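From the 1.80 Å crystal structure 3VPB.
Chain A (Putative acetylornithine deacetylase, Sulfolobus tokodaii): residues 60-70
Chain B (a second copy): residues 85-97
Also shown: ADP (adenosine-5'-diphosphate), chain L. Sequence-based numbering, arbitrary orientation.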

# COMPACT_ATOMS: atom_id res chain seq x y z
N ALA A 60 -11.21 16.73 3.11
CA ALA A 60 -11.59 18.10 2.79
C ALA A 60 -12.40 18.12 1.49
O ALA A 60 -13.44 18.80 1.40
N LEU A 61 -11.89 17.42 0.48
CA LEU A 61 -12.53 17.33 -0.82
C LEU A 61 -13.95 16.77 -0.71
O LEU A 61 -14.89 17.36 -1.20
N TYR A 62 -14.11 15.65 -0.03
CA TYR A 62 -15.40 14.96 -0.01
C TYR A 62 -16.40 15.61 0.93
O TYR A 62 -17.61 15.62 0.64
N SER A 63 -15.92 16.18 2.04
CA SER A 63 -16.84 16.86 2.95
C SER A 63 -17.37 18.11 2.25
O SER A 63 -18.57 18.39 2.31
N SER A 64 -16.49 18.80 1.52
CA SER A 64 -16.88 19.99 0.75
C SER A 64 -17.94 19.62 -0.29
O SER A 64 -18.95 20.30 -0.42
N ALA A 65 -17.69 18.54 -1.03
CA ALA A 65 -18.67 18.08 -2.03
C ALA A 65 -20.04 17.73 -1.46
O ALA A 65 -21.07 18.10 -2.05
N VAL A 66 -20.09 17.00 -0.34
CA VAL A 66 -21.38 16.72 0.30
C VAL A 66 -22.11 18.00 0.77
O VAL A 66 -23.32 18.16 0.57
N LEU A 67 -21.37 18.93 1.38
CA LEU A 67 -22.00 20.16 1.87
C LEU A 67 -22.53 21.00 0.69
O LEU A 67 -23.65 21.57 0.75
N GLU A 68 -21.73 21.08 -0.36
CA GLU A 68 -22.17 21.77 -1.60
C GLU A 68 -23.45 21.19 -2.20
O GLU A 68 -24.30 21.95 -2.71
N ALA A 69 -23.58 19.88 -2.14
CA ALA A 69 -24.78 19.21 -2.66
C ALA A 69 -26.01 19.62 -1.85
O ALA A 69 -27.12 19.59 -2.36
N ALA A 70 -25.81 20.03 -0.61
CA ALA A 70 -26.92 20.49 0.21
C ALA A 70 -27.16 21.99 0.05
O ALA A 70 -28.01 22.54 0.73
N GLY B 85 -14.51 10.61 -12.74
CA GLY B 85 -13.66 9.57 -12.14
C GLY B 85 -13.82 9.46 -10.63
O GLY B 85 -13.24 8.58 -9.99
N ASP B 86 -14.57 10.39 -10.04
CA ASP B 86 -14.82 10.37 -8.61
C ASP B 86 -16.31 10.34 -8.32
O ASP B 86 -17.03 11.33 -8.59
N LYS B 87 -16.79 9.21 -7.81
CA LYS B 87 -18.22 9.02 -7.58
C LYS B 87 -18.83 10.03 -6.61
O LYS B 87 -19.96 10.46 -6.83
N ILE B 88 -18.08 10.47 -5.60
CA ILE B 88 -18.61 11.47 -4.65
C ILE B 88 -18.78 12.82 -5.34
O ILE B 88 -19.81 13.49 -5.16
N LEU B 89 -17.79 13.21 -6.14
CA LEU B 89 -17.88 14.48 -6.88
C LEU B 89 -19.02 14.45 -7.91
O LEU B 89 -19.72 15.46 -8.11
N THR B 90 -19.18 13.30 -8.56
CA THR B 90 -20.28 13.09 -9.51
C THR B 90 -21.63 13.20 -8.80
O THR B 90 -22.51 13.94 -9.24
N TYR B 91 -21.79 12.47 -7.70
CA TYR B 91 -23.07 12.51 -6.96
C TYR B 91 -23.35 13.93 -6.47
O TYR B 91 -24.49 14.39 -6.51
N SER B 92 -22.31 14.65 -6.02
CA SER B 92 -22.52 16.05 -5.59
C SER B 92 -23.20 16.92 -6.67
O SER B 92 -24.21 17.60 -6.38
N LYS B 93 -22.64 16.90 -7.88
CA LYS B 93 -23.14 17.72 -9.00
C LYS B 93 -24.53 17.25 -9.40
O LYS B 93 -25.45 18.06 -9.58
N LEU B 94 -24.71 15.93 -9.51
CA LEU B 94 -26.01 15.38 -9.92
C LEU B 94 -27.10 15.70 -8.89
O LEU B 94 -28.19 16.19 -9.24
N TYR B 95 -26.79 15.46 -7.63
CA TYR B 95 -27.76 15.65 -6.56
C TYR B 95 -28.22 17.09 -6.52
O TYR B 95 -29.41 17.36 -6.41
N ARG B 96 -27.26 18.01 -6.58
CA ARG B 96 -27.52 19.43 -6.54
C ARG B 96 -28.50 19.90 -7.60
O ARG B 96 -29.27 20.83 -7.37
N GLU B 97 -28.46 19.26 -8.77
CA GLU B 97 -29.29 19.66 -9.90
C GLU B 97 -30.57 18.82 -10.05
O GLU B 97 -31.28 18.94 -11.05

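Two helices from two copies of the protein, 60-69 of chain A and 87-96 of chain B, run side by side in nearly the same direction, 13° apart. Their axes come within 8.5 Å. The CA atoms of Ala A69 and Arg B96 are 4.8 Å apart, against 6.6 Å for the CA atoms of Tyr A62 and Ile B88.

Along chain B, Asp B86 is the N-cap and points toward chain A, with chi1 t. Asp B86 OD2 accepts from Leu B89 N at 3.1 Å and, weakly, from Ile B88 N at 3.0 Å. Asp B86 OD1 accepts a short 2.6 Å hydrogen bond from Tyr A62 OH. The tyrosine (chi1 m) leaves its CA sideways, but its end reaches chain B.

Lys B87 starts sideways and its end leads away from chain A. Its extended chain (m, t, t, then p) reaches the bound ADP, with a hydrogen bond from Lys B87 NZ to ADP O1B at 2.9 Å and a weak one from Lys B87 NZ to ADP O3A at 3.4 Å.

Ile B88 points toward chain A in the m, t rotamer. This puts Ile B88 CD1 over one face of the Tyr A62 ring, 3.7 Å from the centroid, a CH-pi contact. Ile B88 CG2 lies 4.1 Å from Ala A65 CB and also reaches Val A66.

Leu B89 (m, t) starts sideways, but its end turns in. Leu B89 CD2 sits 3.7 Å from Ala A65 CB and 3.9 Å from Leu A61 CD1. It also lies at the edge of the Tyr A62 ring. Leu A61 is t, p and points toward chain B.

The end of Tyr B91 leads away.

Ser B92 points in, with chi1 t. Ser B92 OG donates to Ala A65 O at 2.5 Å, so that carbonyl serves this bond as well as its own helix. Ser B92 OG is also 3.7 Å from Ala A69 CB. A water donates to Ser B92 OG and to Glu A68 OE2, both at 2.9 Å, and accepts from Lys B93 NZ at 2.8 Å. Lys B93 starts away from chain A, yet its m, m, t, m chain brings the amine back to this water.

Tyr B95 (chi1 t) points toward chain A. Ala A69 O lies at the ring edge, 3.4 Å from Tyr B95 CD2; Ala A69 CB is 4.0 Å from Tyr B95 CD2.

The CA-to-CB bond of Arg B96 points sideways; chi1 is between wells at -108°. Arg B96 CG packs 3.4 Å from Ala A69 CA and 3.3 Å from Glu A68 O.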

# COMPACT_ATOMS: atom_id res chain seq x y z
CB ALA A 60 -10.37 19.01 2.67
CB LEU A 61 -11.67 16.49 -1.77
CG LEU A 61 -12.26 16.17 -3.16
CD1 LEU A 61 -12.46 17.51 -3.94
CD2 LEU A 61 -11.38 15.25 -3.96
CB TYR A 62 -15.20 13.47 0.32
CG TYR A 62 -14.40 12.72 -0.74
CD1 TYR A 62 -13.54 11.67 -0.38
CD2 TYR A 62 -14.49 13.07 -2.10
CE1 TYR A 62 -12.82 10.97 -1.36
CE2 TYR A 62 -13.75 12.38 -3.08
CZ TYR A 62 -12.92 11.33 -2.68
OH TYR A 62 -12.19 10.64 -3.60
CB SER A 63 -16.17 17.19 4.31
OG SER A 63 -15.09 18.12 4.16
CB SER A 64 -15.67 20.63 0.06
OG SER A 64 -16.04 21.86 -0.54
CB ALA A 65 -18.10 16.92 -2.84
CB VAL A 66 -21.25 15.69 1.43
CG1 VAL A 66 -22.62 15.37 2.03
CG2 VAL A 66 -20.65 14.41 0.87
CB LEU A 67 -20.98 20.95 2.70
CG LEU A 67 -20.85 20.34 4.08
CD1 LEU A 67 -19.45 20.67 4.62
CD2 LEU A 67 -21.95 20.92 5.00
CB GLU A 68 -21.07 21.70 -2.65
CG GLU A 68 -19.95 22.71 -2.40
CD GLU A 68 -18.78 22.51 -3.36
OE1 GLU A 68 -17.89 23.39 -3.40
OE2 GLU A 68 -18.76 21.47 -4.08
CB ALA A 69 -24.61 17.72 -2.65
CB ALA A 70 -26.71 20.12 1.67
CB ASP B 86 -14.17 11.56 -7.95
CG ASP B 86 -14.15 11.42 -6.45
OD1 ASP B 86 -13.03 11.29 -5.92
OD2 ASP B 86 -15.24 11.42 -5.81
CB LYS B 87 -18.55 7.60 -7.13
CG LYS B 87 -18.29 6.57 -8.23
CD LYS B 87 -18.90 5.23 -7.87
CE LYS B 87 -18.73 4.23 -9.02
NZ LYS B 87 -17.29 3.81 -9.12
CB ILE B 88 -17.76 11.58 -3.35
CG1 ILE B 88 -17.87 10.27 -2.56
CG2 ILE B 88 -18.17 12.84 -2.50
CD1 ILE B 88 -16.84 10.11 -1.44
CB LEU B 89 -16.54 14.80 -7.56
CG LEU B 89 -15.34 14.90 -6.61
CD1 LEU B 89 -14.20 15.41 -7.42
CD2 LEU B 89 -15.63 15.80 -5.39
CB THR B 90 -20.17 11.72 -10.21
OG1 THR B 90 -19.02 11.71 -11.05
CG2 THR B 90 -21.40 11.42 -11.05
CB TYR B 91 -23.07 11.54 -5.76
CG TYR B 91 -23.18 10.07 -6.11
CD1 TYR B 91 -22.45 9.13 -5.39
CD2 TYR B 91 -24.01 9.62 -7.14
CE1 TYR B 91 -22.53 7.77 -5.68
CE2 TYR B 91 -24.11 8.27 -7.45
CZ TYR B 91 -23.37 7.34 -6.71
OH TYR B 91 -23.48 6.02 -7.00
CB SER B 92 -21.20 16.72 -5.16
OG SER B 92 -21.47 17.97 -4.55
CB LYS B 93 -22.22 17.63 -10.22
CG LYS B 93 -20.88 18.37 -10.11
CD LYS B 93 -21.03 19.85 -9.77
CE LYS B 93 -19.66 20.56 -9.76
NZ LYS B 93 -18.83 20.23 -8.57
CB LEU B 94 -25.91 13.86 -10.14
CG LEU B 94 -25.00 13.42 -11.30
CD1 LEU B 94 -24.95 11.89 -11.39
CD2 LEU B 94 -25.42 14.03 -12.62
CB TYR B 95 -27.22 15.23 -5.18
CG TYR B 95 -28.28 15.35 -4.10
CD1 TYR B 95 -29.22 14.34 -3.90
CD2 TYR B 95 -28.35 16.51 -3.31
CE1 TYR B 95 -30.21 14.47 -2.91
CE2 TYR B 95 -29.34 16.65 -2.34
CZ TYR B 95 -30.26 15.64 -2.15
OH TYR B 95 -31.22 15.80 -1.18
CB ARG B 96 -26.21 20.17 -6.72
CG ARG B 96 -25.74 20.81 -5.48
CD ARG B 96 -26.39 22.16 -5.37
NE ARG B 96 -25.98 22.99 -6.50
CZ ARG B 96 -26.62 24.09 -6.90
NH1 ARG B 96 -27.72 24.50 -6.27
NH2 ARG B 96 -26.16 24.76 -7.94
CB GLU B 97 -28.50 19.58 -11.19
CG GLU B 97 -27.12 20.19 -11.14
CD GLU B 97 -27.11 21.69 -11.38
OE1 GLU B 97 -27.52 22.44 -10.47
OE2 GLU B 97 -26.66 22.11 -12.47
PB ADP L . -17.87 0.76 -11.10
O1B ADP L . -17.33 2.10 -11.42
O2B ADP L . -18.57 0.03 -12.23
O3B ADP L . -16.94 -0.15 -10.35
PA ADP L . -20.58 0.96 -10.07
O1A ADP L . -21.07 1.90 -8.98
O2A ADP L . -21.03 1.07 -11.51
O3A ADP L . -18.98 1.04 -9.96
O5' ADP L . -20.91 -0.52 -9.54
C5' ADP L . -20.64 -1.71 -10.28
C4' ADP L . -21.87 -2.60 -10.29
O4' ADP L . -22.29 -2.81 -8.93
C3' ADP L . -23.05 -1.90 -10.98
O3' ADP L . -23.07 -2.20 -12.38
C2' ADP L . -24.24 -2.49 -10.27
O2' ADP L . -24.56 -3.78 -10.83
C1' ADP L . -23.72 -2.72 -8.88
N9 ADP L . -24.07 -1.59 -8.00
C8 ADP L . -23.29 -0.54 -7.64
N7 ADP L . -23.97 0.24 -6.79
C5 ADP L . -25.19 -0.31 -6.60
C6 ADP L . -26.40 0.02 -5.85
N6 ADP L . -26.43 1.12 -5.06
N1 ADP L . -27.45 -0.85 -5.90
C2 ADP L . -27.44 -1.95 -6.65
N3 ADP L . -26.36 -2.29 -7.40
C4 ADP L . -25.25 -1.51 -7.40
O HOH W 1 -20.25 20.13 -6.11